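Local coordinates for protein disulfide isomerase (Pseudomonas aeruginosa, PDB 4N30), which probably acts as a thiol-disulfide oxidoreductase of the DsbA family, taking part in the formation or rearrangement of protein disulfide bonds, at residues A54-D63 against T183-T193; L88-Q96 against D171-A182. All blocks are in the same frame, centred on the assembly; numbering follows the deposited sequence.

Interaction 1 of 2, residues A54-D63 against T183-T193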
loop_
_atom_site.group_PDB
_atom_site.type_symbol
_atom_site.label_atom_id
_atom_site.label_comp_id
_atom_site.label_asym_id
_atom_site.label_seq_id
_atom_site.Cartn_x
_atom_site.Cartn_y
_atom_site.Cartn_z
ATOM N N ALA A 54 -5.289 -2.576 -15.727
ATOM C CA ALA A 54 -4.308 -1.557 -16.101
ATOM C C ALA A 54 -2.997 -2.208 -16.593
ATOM O O ALA A 54 -2.474 -3.183 -16.050
ATOM C CB ALA A 54 -4.044 -0.593 -14.933
ATOM N N ARG A 55 -2.505 -1.539 -17.642
ATOM C CA ARG A 55 -1.218 -1.932 -18.203
ATOM C C ARG A 55 -0.031 -1.814 -17.158
ATOM O O ARG A 55 0.799 -2.733 -17.131
ATOM C CB ARG A 55 -0.882 -1.100 -19.440
ATOM C CG ARG A 55 0.548 -1.320 -19.881
ATOM C CD ARG A 55 0.777 -2.169 -21.021
ATOM N NE ARG A 55 2.201 -2.077 -21.413
ATOM C CZ ARG A 55 2.713 -1.611 -22.558
ATOM N NH1 ARG A 55 1.931 -1.032 -23.477
ATOM N NH2 ARG A 55 4.035 -1.720 -22.751
ATOM N N TRP A 56 0.036 -0.714 -16.387
ATOM C CA TRP A 56 1.189 -0.579 -15.462
ATOM C C TRP A 56 0.611 -0.592 -14.080
ATOM O O TRP A 56 -0.485 -0.054 -13.807
ATOM C CB TRP A 56 1.861 0.773 -15.687
ATOM C CG TRP A 56 2.575 0.769 -17.022
ATOM C CD1 TRP A 56 3.739 0.176 -17.351
ATOM C CD2 TRP A 56 2.066 1.395 -18.211
ATOM N NE1 TRP A 56 4.050 0.409 -18.721
ATOM C CE2 TRP A 56 3.048 1.151 -19.266
ATOM C CE3 TRP A 56 0.941 2.179 -18.516
ATOM C CZ2 TRP A 56 2.878 1.619 -20.575
ATOM C CZ3 TRP A 56 0.831 2.722 -19.841
ATOM C CH2 TRP A 56 1.788 2.419 -20.829
ATOM N N THR A 57 1.355 -1.190 -13.161
ATOM C CA THR A 57 0.956 -1.229 -11.731
ATOM C C THR A 57 2.063 -0.527 -10.931
ATOM O O THR A 57 3.249 -0.918 -11.025
ATOM C CB THR A 57 0.923 -2.620 -11.262
ATOM O OG1 THR A 57 -0.241 -3.268 -11.833
ATOM C CG2 THR A 57 0.740 -2.742 -9.664
ATOM N N ILE A 58 1.664 0.471 -10.152
ATOM C CA ILE A 58 2.558 1.103 -9.148
ATOM C C ILE A 58 2.431 0.346 -7.837
ATOM O O ILE A 58 1.301 0.377 -7.234
ATOM C CB ILE A 58 2.209 2.552 -8.912
ATOM C CG1 ILE A 58 2.353 3.408 -10.201
ATOM C CG2 ILE A 58 3.054 3.132 -7.775
ATOM C CD1 ILE A 58 1.813 4.840 -10.136
ATOM N N ASN A 59 3.428 -0.440 -7.443
ATOM C CA ASN A 59 3.491 -1.064 -6.126
ATOM C C ASN A 59 4.066 -0.096 -5.136
ATOM O O ASN A 59 5.220 0.337 -5.329
ATOM C CB ASN A 59 4.371 -2.333 -6.165
ATOM C CG ASN A 59 3.751 -3.397 -7.005
ATOM O OD1 ASN A 59 2.909 -4.159 -6.528
ATOM N ND2 ASN A 59 4.137 -3.442 -8.285
ATOM N N GLU A 60 3.253 0.358 -4.195
ATOM C CA GLU A 60 3.691 1.402 -3.249
ATOM C C GLU A 60 4.023 0.725 -1.924
ATOM O O GLU A 60 3.113 0.273 -1.214
ATOM C CB GLU A 60 2.555 2.464 -3.044
ATOM C CG GLU A 60 2.918 3.501 -1.987
ATOM C CD GLU A 60 1.773 4.345 -1.497
ATOM O OE1 GLU A 60 0.662 4.167 -1.850
ATOM O OE2 GLU A 60 2.102 5.189 -0.600
ATOM N N TYR A 61 5.287 0.552 -1.635
ATOM C CA TYR A 61 5.735 0.018 -0.363
ATOM C C TYR A 61 5.621 1.105 0.667
ATOM O O TYR A 61 6.275 2.171 0.573
ATOM C CB TYR A 61 7.190 -0.489 -0.444
ATOM C CG TYR A 61 7.270 -1.773 -1.232
ATOM C CD1 TYR A 61 7.280 -2.999 -0.576
ATOM C CD2 TYR A 61 7.333 -1.765 -2.645
ATOM C CE1 TYR A 61 7.288 -4.212 -1.272
ATOM C CE2 TYR A 61 7.351 -2.986 -3.367
ATOM C CZ TYR A 61 7.377 -4.149 -2.632
ATOM O OH TYR A 61 7.342 -5.373 -3.318
ATOM N N ALA A 62 4.807 0.883 1.687
ATOM C CA ALA A 62 4.368 1.964 2.565
ATOM C C ALA A 62 4.080 1.519 3.981
ATOM O O ALA A 62 3.912 0.321 4.284
ATOM C CB ALA A 62 3.137 2.640 1.979
ATOM N N ASP A 63 4.107 2.517 4.862
ATOM C CA ASP A 63 4.062 2.324 6.346
ATOM C C ASP A 63 3.055 3.368 6.865
ATOM O O ASP A 63 3.118 4.556 6.498
ATOM C CB ASP A 63 5.516 2.631 6.815
ATOM C CG ASP A 63 5.666 2.847 8.312
ATOM O OD1 ASP A 63 4.726 2.997 9.064
ATOM O OD2 ASP A 63 6.894 2.843 8.723
ATOM N N THR A 183 10.285 4.315 3.094
ATOM C CA THR A 183 8.943 4.458 2.541
ATOM C C THR A 183 8.585 5.864 2.262
ATOM O O THR A 183 9.082 6.809 2.952
ATOM C CB THR A 183 7.856 3.885 3.484
ATOM O OG1 THR A 183 8.006 4.478 4.771
ATOM C CG2 THR A 183 8.021 2.346 3.668
ATOM N N PRO A 184 7.852 6.166 1.230
ATOM C CA PRO A 184 7.371 5.196 0.213
ATOM C C PRO A 184 8.455 4.851 -0.770
ATOM O O PRO A 184 9.362 5.697 -1.111
ATOM C CB PRO A 184 6.255 5.999 -0.510
ATOM C CG PRO A 184 6.750 7.456 -0.417
ATOM C CD PRO A 184 7.355 7.548 0.946
ATOM N N THR A 185 8.467 3.633 -1.229
ATOM C CA THR A 185 9.322 3.247 -2.394
ATOM C C THR A 185 8.365 2.599 -3.375
ATOM O O THR A 185 7.449 1.846 -2.984
ATOM C CB THR A 185 10.381 2.244 -1.998
ATOM O OG1 THR A 185 11.340 2.918 -1.178
ATOM C CG2 THR A 185 11.153 1.698 -3.235
ATOM N N LEU A 186 8.492 2.961 -4.639
ATOM C CA LEU A 186 7.646 2.398 -5.723
ATOM C C LEU A 186 8.364 1.353 -6.518
ATOM O O LEU A 186 9.517 1.584 -6.835
ATOM C CB LEU A 186 7.154 3.520 -6.634
ATOM C CG LEU A 186 6.578 4.725 -5.926
ATOM C CD1 LEU A 186 6.042 5.718 -7.010
ATOM C CD2 LEU A 186 5.446 4.336 -4.954
ATOM N N VAL A 187 7.655 0.308 -6.850
ATOM C CA VAL A 187 8.127 -0.624 -7.903
ATOM C C VAL A 187 7.028 -0.534 -8.966
ATOM O O VAL A 187 5.923 -1.014 -8.700
ATOM C CB VAL A 187 8.360 -2.047 -7.386
ATOM C CG1 VAL A 187 8.703 -2.956 -8.612
ATOM C CG2 VAL A 187 9.488 -2.100 -6.378
ATOM N N ILE A 188 7.373 0.007 -10.144
ATOM C CA ILE A 188 6.359 0.156 -11.199
ATOM C C ILE A 188 6.604 -0.982 -12.175
ATOM O O ILE A 188 7.686 -1.105 -12.701
ATOM C CB ILE A 188 6.474 1.496 -11.903
ATOM C CG1 ILE A 188 6.415 2.661 -10.893
ATOM C CG2 ILE A 188 5.391 1.571 -13.010
ATOM C CD1 ILE A 188 6.475 4.057 -11.507
ATOM N N ARG A 189 5.597 -1.841 -12.368
ATOM C CA ARG A 189 5.693 -3.014 -13.228
ATOM C C ARG A 189 4.868 -2.730 -14.483
ATOM O O ARG A 189 3.705 -2.300 -14.435
ATOM C CB ARG A 189 5.182 -4.196 -12.473
ATOM C CG ARG A 189 5.243 -5.475 -13.358
ATOM C CD ARG A 189 5.092 -6.741 -12.579
ATOM N NE ARG A 189 6.007 -6.716 -11.430
ATOM C CZ ARG A 189 7.329 -6.896 -11.424
ATOM N NH1 ARG A 189 8.006 -7.177 -12.538
ATOM N NH2 ARG A 189 7.988 -6.821 -10.244
ATOM N N ASP A 190 5.412 -3.117 -15.654
ATOM C CA ASP A 190 4.626 -3.205 -16.887
ATOM C C ASP A 190 4.054 -4.627 -17.018
ATOM O O ASP A 190 4.788 -5.595 -17.064
ATOM C CB ASP A 190 5.615 -2.923 -18.051
ATOM C CG ASP A 190 4.959 -2.855 -19.383
ATOM O OD1 ASP A 190 3.911 -3.559 -19.582
ATOM O OD2 ASP A 190 5.371 -2.075 -20.226
ATOM N N ASN A 191 2.720 -4.693 -16.853
ATOM C CA ASN A 191 2.041 -5.983 -16.814
ATOM C C ASN A 191 2.071 -6.723 -18.180
ATOM O O ASN A 191 1.735 -7.917 -18.210
ATOM C CB ASN A 191 0.622 -5.763 -16.305
ATOM C CG ASN A 191 0.609 -5.279 -14.860
ATOM O OD1 ASN A 191 -0.124 -4.338 -14.567
ATOM N ND2 ASN A 191 1.346 -5.959 -14.020
ATOM N N GLN A 192 2.371 -6.013 -19.236
ATOM C CA GLN A 192 2.471 -6.611 -20.597
ATOM C C GLN A 192 3.806 -7.292 -20.757
ATOM O O GLN A 192 3.899 -8.360 -21.430
ATOM C CB GLN A 192 2.219 -5.531 -21.614
ATOM C CG GLN A 192 2.159 -6.030 -23.086
ATOM C CD GLN A 192 1.909 -4.812 -23.962
ATOM O OE1 GLN A 192 0.870 -4.200 -23.861
ATOM N NE2 GLN A 192 2.914 -4.422 -24.778
ATOM N N THR A 193 4.887 -6.750 -20.210
ATOM C CA THR A 193 6.262 -7.253 -20.510
ATOM C C THR A 193 6.914 -7.892 -19.305
ATOM O O THR A 193 7.946 -8.564 -19.469
ATOM C CB THR A 193 7.175 -6.090 -20.978
ATOM O OG1 THR A 193 7.383 -5.249 -19.805
ATOM C CG2 THR A 193 6.608 -5.293 -22.056
HETATM O O HOH W 1 3.128 -5.848 -9.710
#

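Interaction 2 of 2, residues L88-Q96 against D171-A182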
loop_
_atom_site.group_PDB
_atom_site.type_symbol
_atom_site.label_atom_id
_atom_site.label_comp_id
_atom_site.label_asym_id
_atom_site.label_seq_id
_atom_site.Cartn_x
_atom_site.Cartn_y
_atom_site.Cartn_z
ATOM N N LEU A 88 -2.692 0.888 -8.765
ATOM C CA LEU A 88 -1.879 1.062 -7.540
ATOM C C LEU A 88 -2.105 -0.112 -6.634
ATOM O O LEU A 88 -3.286 -0.491 -6.395
ATOM C CB LEU A 88 -2.360 2.393 -6.827
ATOM C CG LEU A 88 -1.832 2.604 -5.421
ATOM C CD1 LEU A 88 -0.305 2.836 -5.417
ATOM C CD2 LEU A 88 -2.443 3.862 -4.841
ATOM N N VAL A 89 -1.040 -0.753 -6.161
ATOM C CA VAL A 89 -1.158 -1.810 -5.176
ATOM C C VAL A 89 -0.403 -1.475 -3.952
ATOM O O VAL A 89 0.817 -1.094 -4.048
ATOM C CB VAL A 89 -0.694 -3.181 -5.763
ATOM C CG1 VAL A 89 -0.709 -4.231 -4.673
ATOM C CG2 VAL A 89 -1.610 -3.574 -6.948
ATOM N N TRP A 90 -1.049 -1.440 -2.780
ATOM C CA TRP A 90 -0.350 -1.142 -1.543
ATOM C C TRP A 90 0.493 -2.350 -1.180
ATOM O O TRP A 90 -0.105 -3.463 -1.096
ATOM C CB TRP A 90 -1.372 -0.893 -0.438
ATOM C CG TRP A 90 -0.792 -0.656 0.953
ATOM C CD1 TRP A 90 -0.391 -1.594 1.879
ATOM C CD2 TRP A 90 -0.528 0.627 1.577
ATOM N NE1 TRP A 90 0.023 -0.998 3.009
ATOM C CE2 TRP A 90 -0.052 0.347 2.891
ATOM C CE3 TRP A 90 -0.753 1.953 1.166
ATOM C CZ2 TRP A 90 0.258 1.362 3.794
ATOM C CZ3 TRP A 90 -0.477 2.955 2.091
ATOM C CH2 TRP A 90 0.023 2.637 3.379
ATOM N N ARG A 91 1.752 -2.183 -0.858
ATOM C CA ARG A 91 2.584 -3.252 -0.332
ATOM C C ARG A 91 3.069 -2.835 1.026
ATOM O O ARG A 91 3.504 -1.715 1.268
ATOM C CB ARG A 91 3.785 -3.479 -1.279
ATOM C CG ARG A 91 3.423 -3.758 -2.749
ATOM C CD ARG A 91 2.496 -4.925 -2.958
ATOM N NE ARG A 91 3.294 -6.050 -2.696
ATOM C CZ ARG A 91 4.112 -6.658 -3.572
ATOM N NH1 ARG A 91 4.276 -6.220 -4.817
ATOM N NH2 ARG A 91 4.829 -7.697 -3.147
ATOM N N HIS A 92 3.110 -3.748 1.990
ATOM C CA HIS A 92 3.481 -3.408 3.363
ATOM C C HIS A 92 4.929 -3.312 3.553
ATOM O O HIS A 92 5.669 -4.318 3.347
ATOM C CB HIS A 92 2.871 -4.433 4.332
ATOM C CG HIS A 92 1.420 -4.416 4.339
ATOM N ND1 HIS A 92 0.690 -3.432 4.935
ATOM C CD2 HIS A 92 0.511 -5.357 3.839
ATOM C CE1 HIS A 92 -0.613 -3.728 4.776
ATOM N NE2 HIS A 92 -0.731 -4.878 4.077
ATOM N N LEU A 93 5.381 -2.186 4.142
ATOM C CA LEU A 93 6.692 -2.110 4.689
ATOM C C LEU A 93 6.630 -1.197 5.904
ATOM O O LEU A 93 7.236 -0.150 5.945
ATOM C CB LEU A 93 7.682 -1.621 3.647
ATOM C CG LEU A 93 9.159 -1.573 4.065
ATOM C CD1 LEU A 93 9.608 -2.989 4.413
ATOM C CD2 LEU A 93 10.032 -1.001 2.950
ATOM N N PRO A 94 6.093 -1.743 7.019
ATOM C CA PRO A 94 6.168 -1.013 8.272
ATOM C C PRO A 94 7.619 -0.953 8.702
ATOM O O PRO A 94 8.274 -1.990 8.820
ATOM C CB PRO A 94 5.325 -1.885 9.245
ATOM C CG PRO A 94 5.315 -3.243 8.575
ATOM C CD PRO A 94 5.332 -3.009 7.103
ATOM N N LEU A 95 8.139 0.206 8.992
ATOM C CA LEU A 95 9.581 0.397 9.261
ATOM C C LEU A 95 9.816 0.111 10.727
ATOM O O LEU A 95 9.022 0.455 11.598
ATOM C CB LEU A 95 10.031 1.823 8.942
ATOM C CG LEU A 95 9.894 2.183 7.436
ATOM C CD1 LEU A 95 10.302 3.653 7.298
ATOM C CD2 LEU A 95 10.754 1.232 6.607
ATOM N N GLN A 96 10.937 -0.525 11.037
ATOM C CA GLN A 96 11.237 -0.913 12.404
ATOM C C GLN A 96 11.199 0.283 13.354
ATOM O O GLN A 96 10.755 0.111 14.506
ATOM C CB GLN A 96 12.634 -1.583 12.461
ATOM C CG GLN A 96 12.981 -2.196 13.834
ATOM C CD GLN A 96 11.999 -3.301 14.308
ATOM O OE1 GLN A 96 11.537 -4.081 13.528
ATOM N NE2 GLN A 96 11.685 -3.251 15.604
ATOM N N ASP A 171 5.361 -9.318 2.087
ATOM C CA ASP A 171 5.700 -8.017 1.444
ATOM C C ASP A 171 6.985 -7.458 2.016
ATOM O O ASP A 171 7.827 -6.991 1.221
ATOM C CB ASP A 171 4.603 -6.990 1.687
ATOM C CG ASP A 171 3.405 -7.129 0.815
ATOM O OD1 ASP A 171 3.459 -7.898 -0.217
ATOM O OD2 ASP A 171 2.410 -6.363 1.043
ATOM N N ILE A 172 7.196 -7.550 3.319
ATOM C CA ILE A 172 8.397 -7.015 3.940
ATOM C C ILE A 172 9.661 -7.772 3.475
ATOM O O ILE A 172 10.699 -7.205 3.055
ATOM C CB ILE A 172 8.311 -7.127 5.464
ATOM C CG1 ILE A 172 7.221 -6.174 5.967
ATOM C CG2 ILE A 172 9.673 -6.732 6.111
ATOM C CD1 ILE A 172 6.877 -6.565 7.430
ATOM N N ASP A 173 9.516 -9.089 3.362
ATOM C CA ASP A 173 10.622 -9.979 2.914
ATOM C C ASP A 173 10.945 -9.690 1.474
ATOM O O ASP A 173 12.165 -9.587 1.112
ATOM C CB ASP A 173 10.231 -11.480 3.052
ATOM C CG ASP A 173 10.164 -11.941 4.480
ATOM O OD1 ASP A 173 10.540 -11.219 5.422
ATOM O OD2 ASP A 173 9.620 -13.070 4.547
ATOM N N ILE A 174 9.956 -9.486 0.610
ATOM C CA ILE A 174 10.189 -9.116 -0.777
ATOM C C ILE A 174 10.885 -7.778 -0.856
ATOM O O ILE A 174 11.881 -7.594 -1.616
ATOM C CB ILE A 174 8.937 -9.150 -1.632
ATOM C CG1 ILE A 174 8.454 -10.599 -1.761
ATOM C CG2 ILE A 174 9.134 -8.494 -2.993
ATOM C CD1 ILE A 174 7.063 -10.670 -2.284
ATOM N N ALA A 175 10.379 -6.797 -0.079
ATOM C CA ALA A 175 11.046 -5.513 -0.025
ATOM C C ALA A 175 12.496 -5.634 0.307
ATOM O O ALA A 175 13.343 -5.020 -0.372
ATOM C CB ALA A 175 10.300 -4.550 0.896
ATOM N N ARG A 176 12.831 -6.389 1.342
ATOM C CA ARG A 176 14.210 -6.509 1.779
ATOM C C ARG A 176 15.023 -7.239 0.733
ATOM O O ARG A 176 16.191 -6.825 0.498
ATOM C CB ARG A 176 14.283 -7.167 3.176
ATOM C CG ARG A 176 13.694 -6.199 4.253
ATOM C CD ARG A 176 14.061 -6.583 5.683
ATOM N NE ARG A 176 13.407 -7.854 5.969
ATOM C CZ ARG A 176 12.723 -8.187 7.074
ATOM N NH1 ARG A 176 12.585 -7.303 8.107
ATOM N NH2 ARG A 176 12.183 -9.408 7.094
ATOM N N SER A 177 14.473 -8.209 0.064
ATOM C CA SER A 177 15.182 -8.951 -1.031
ATOM C C SER A 177 15.520 -8.004 -2.131
ATOM O O SER A 177 16.491 -8.229 -2.923
ATOM C CB SER A 177 14.328 -10.119 -1.573
ATOM O OG SER A 177 13.356 -9.758 -2.525
ATOM N N LYS A 178 14.755 -6.929 -2.325
ATOM C CA LYS A 178 14.967 -5.940 -3.414
ATOM C C LYS A 178 15.791 -4.813 -2.843
ATOM O O LYS A 178 16.054 -3.841 -3.559
ATOM C CB LYS A 178 13.628 -5.389 -3.903
ATOM C CG LYS A 178 12.821 -6.376 -4.733
ATOM C CD LYS A 178 11.567 -5.632 -5.172
ATOM C CE LYS A 178 10.518 -6.526 -5.792
ATOM N NZ LYS A 178 10.718 -6.371 -7.255
ATOM N N GLY A 179 16.244 -4.860 -1.609
ATOM C CA GLY A 179 17.072 -3.766 -1.098
ATOM C C GLY A 179 16.284 -2.506 -0.743
ATOM O O GLY A 179 16.892 -1.415 -0.569
ATOM N N ILE A 180 15.003 -2.614 -0.529
ATOM C CA ILE A 180 14.150 -1.454 -0.183
ATOM C C ILE A 180 14.233 -1.200 1.323
ATOM O O ILE A 180 14.128 -2.172 2.138
ATOM C CB ILE A 180 12.686 -1.778 -0.559
ATOM C CG1 ILE A 180 12.597 -1.879 -2.064
ATOM C CG2 ILE A 180 11.751 -0.632 -0.173
ATOM C CD1 ILE A 180 11.199 -2.223 -2.630
ATOM N N THR A 181 14.539 -0.013 1.752
ATOM C CA THR A 181 14.746 0.276 3.167
ATOM C C THR A 181 13.860 1.384 3.679
ATOM O O THR A 181 13.874 1.616 4.898
ATOM C CB THR A 181 16.225 0.661 3.435
ATOM O OG1 THR A 181 16.459 1.991 3.050
ATOM C CG2 THR A 181 17.258 -0.257 2.791
ATOM N N ALA A 182 13.223 2.195 2.813
ATOM C CA ALA A 182 12.525 3.417 3.257
ATOM C C ALA A 182 11.190 3.490 2.551
ATOM O O ALA A 182 10.986 2.824 1.554
ATOM C CB ALA A 182 13.362 4.688 3.026
HETATM O O HOH W 2 0.092 -6.129 -0.306
#

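Interaction 1 of 2, residues A54-D63 against T183-T193
Ile58 lies beside Ile188 and Leu186 where the central strand 56-62 packs tightly on its antiparallel neighbour 185-190 in the thioredoxin-fold sheet. Reciprocal main-chain hydrogen bonds join Thr57 with Arg189, Asn59 with Val187 and Tyr61 with Thr185; Asn191 N adds one to Arg55 O. Ile58 CG2 meets Leu186 CD2 at 3.9 Å, facing helices 67-81 and 205-216. Buried Glu60 shares this face, its OE2 bonded to Thr73 OG1. On the other face Val187 CG2 touches Tyr61 CE2 at 3.8 Å. There Asn59, its CG beside its own N (chi1 -66°), grips Val187 O with ND2 (3.0 Å) as well as N, from opposite faces of the carbonyl. Toward solvent, where Gln192 and Thr193 are exposed, Arg55 holds Asp190 side-on, NE to OD1 and NH2 to OD2, both 2.9 Å. Trp56 CZ2 lies over one guanidinium face and the Gln192 amide stacks on the opposite one, planes 28° apart; Trp56 NE1 bonds Asp190 OD2 weakly. At the far end Thr183 precedes cis-Pro184, as expected of thioredoxin folds, and touches Cys66 and Cys69, probably the CxxC opening helix 67-81. Main-chain bonds thus zip the strands, apolar side chains cover their faces and a charged pair fastens one end.

Interaction 2 of 2, residues L88-Q96 against D171-A182
Asp171 and Arg91 form the charged part of the contact. The guanidinium approaches side-on and sends both Arg91 NE (3.1 Å) and Arg91 NH2 (3.2 Å) to the single oxygen OD1 of Asp171, which lies in the guanidinium plane, although both nitrogens stand above one face of the carboxylate. Bends at chi2 and chi3 fold the arginine back to reach it, and its NH1 goes on to Asn59 OD1.

The other carboxylate oxygen serves the main chain. His92 N donates to Asp171 OD2 at 2.9 Å in a nearly straight bond, and a water links OD2 to Trp90 O. A short acidic side chain suits this place, since it can pair with an arginine and accept from a strand amide at once. His92 turns its ring past the carboxylate and uses NE2 on Glu110 of helix 99-131.

Helix 162-177 here runs across strand 86-92 at 85° between their short segments, packing near the strand's end within the thioredoxin fold of the DsbA family. It finishes in a Schellman motif at Gly179, whose positive phi lets the chain turn back toward cis-Pro184 and strand 185-190.

Apolar contacts gather beyond the end of strand 86-92. Leu93, with CG opposite its backbone N (chi1 -176°), splits its two methyls: CD1 lies against Ala175 CB (3.9 Å) and Ile172 CG2, while CD2 meets Ile180 CG2 at 3.6 Å. The small Ala175 lets the leucine come close to the helix. Pro94 CG packs across Ile172 CD1 at 3.8 Å. Apart from this apolar group, the methyl CD2 of Leu95 rests against the carbonyl O of Thr181.

How the interactions relate
Both interactions act on one sheet, since strands 56-62 and 86-92 are neighbours in it, joined by bonds such as Ile58 O to Val89 N. Interaction 1 is the more buried, a strand-to-strand pairing built on main-chain hydrogen bonds with apolar side chains on its faces. Interaction 2 is partly buried and sets a helix against the end of strand 86-92, where one carboxylate, Asp171, accepts all the direct hydrogen bonds across the segments. The two also meet where Asp63 OD2 of interaction 1 accepts from Leu95 N of interaction 2. Helix 162-177 is followed by strand 185-190, so the two contacts use successive elements of the chain.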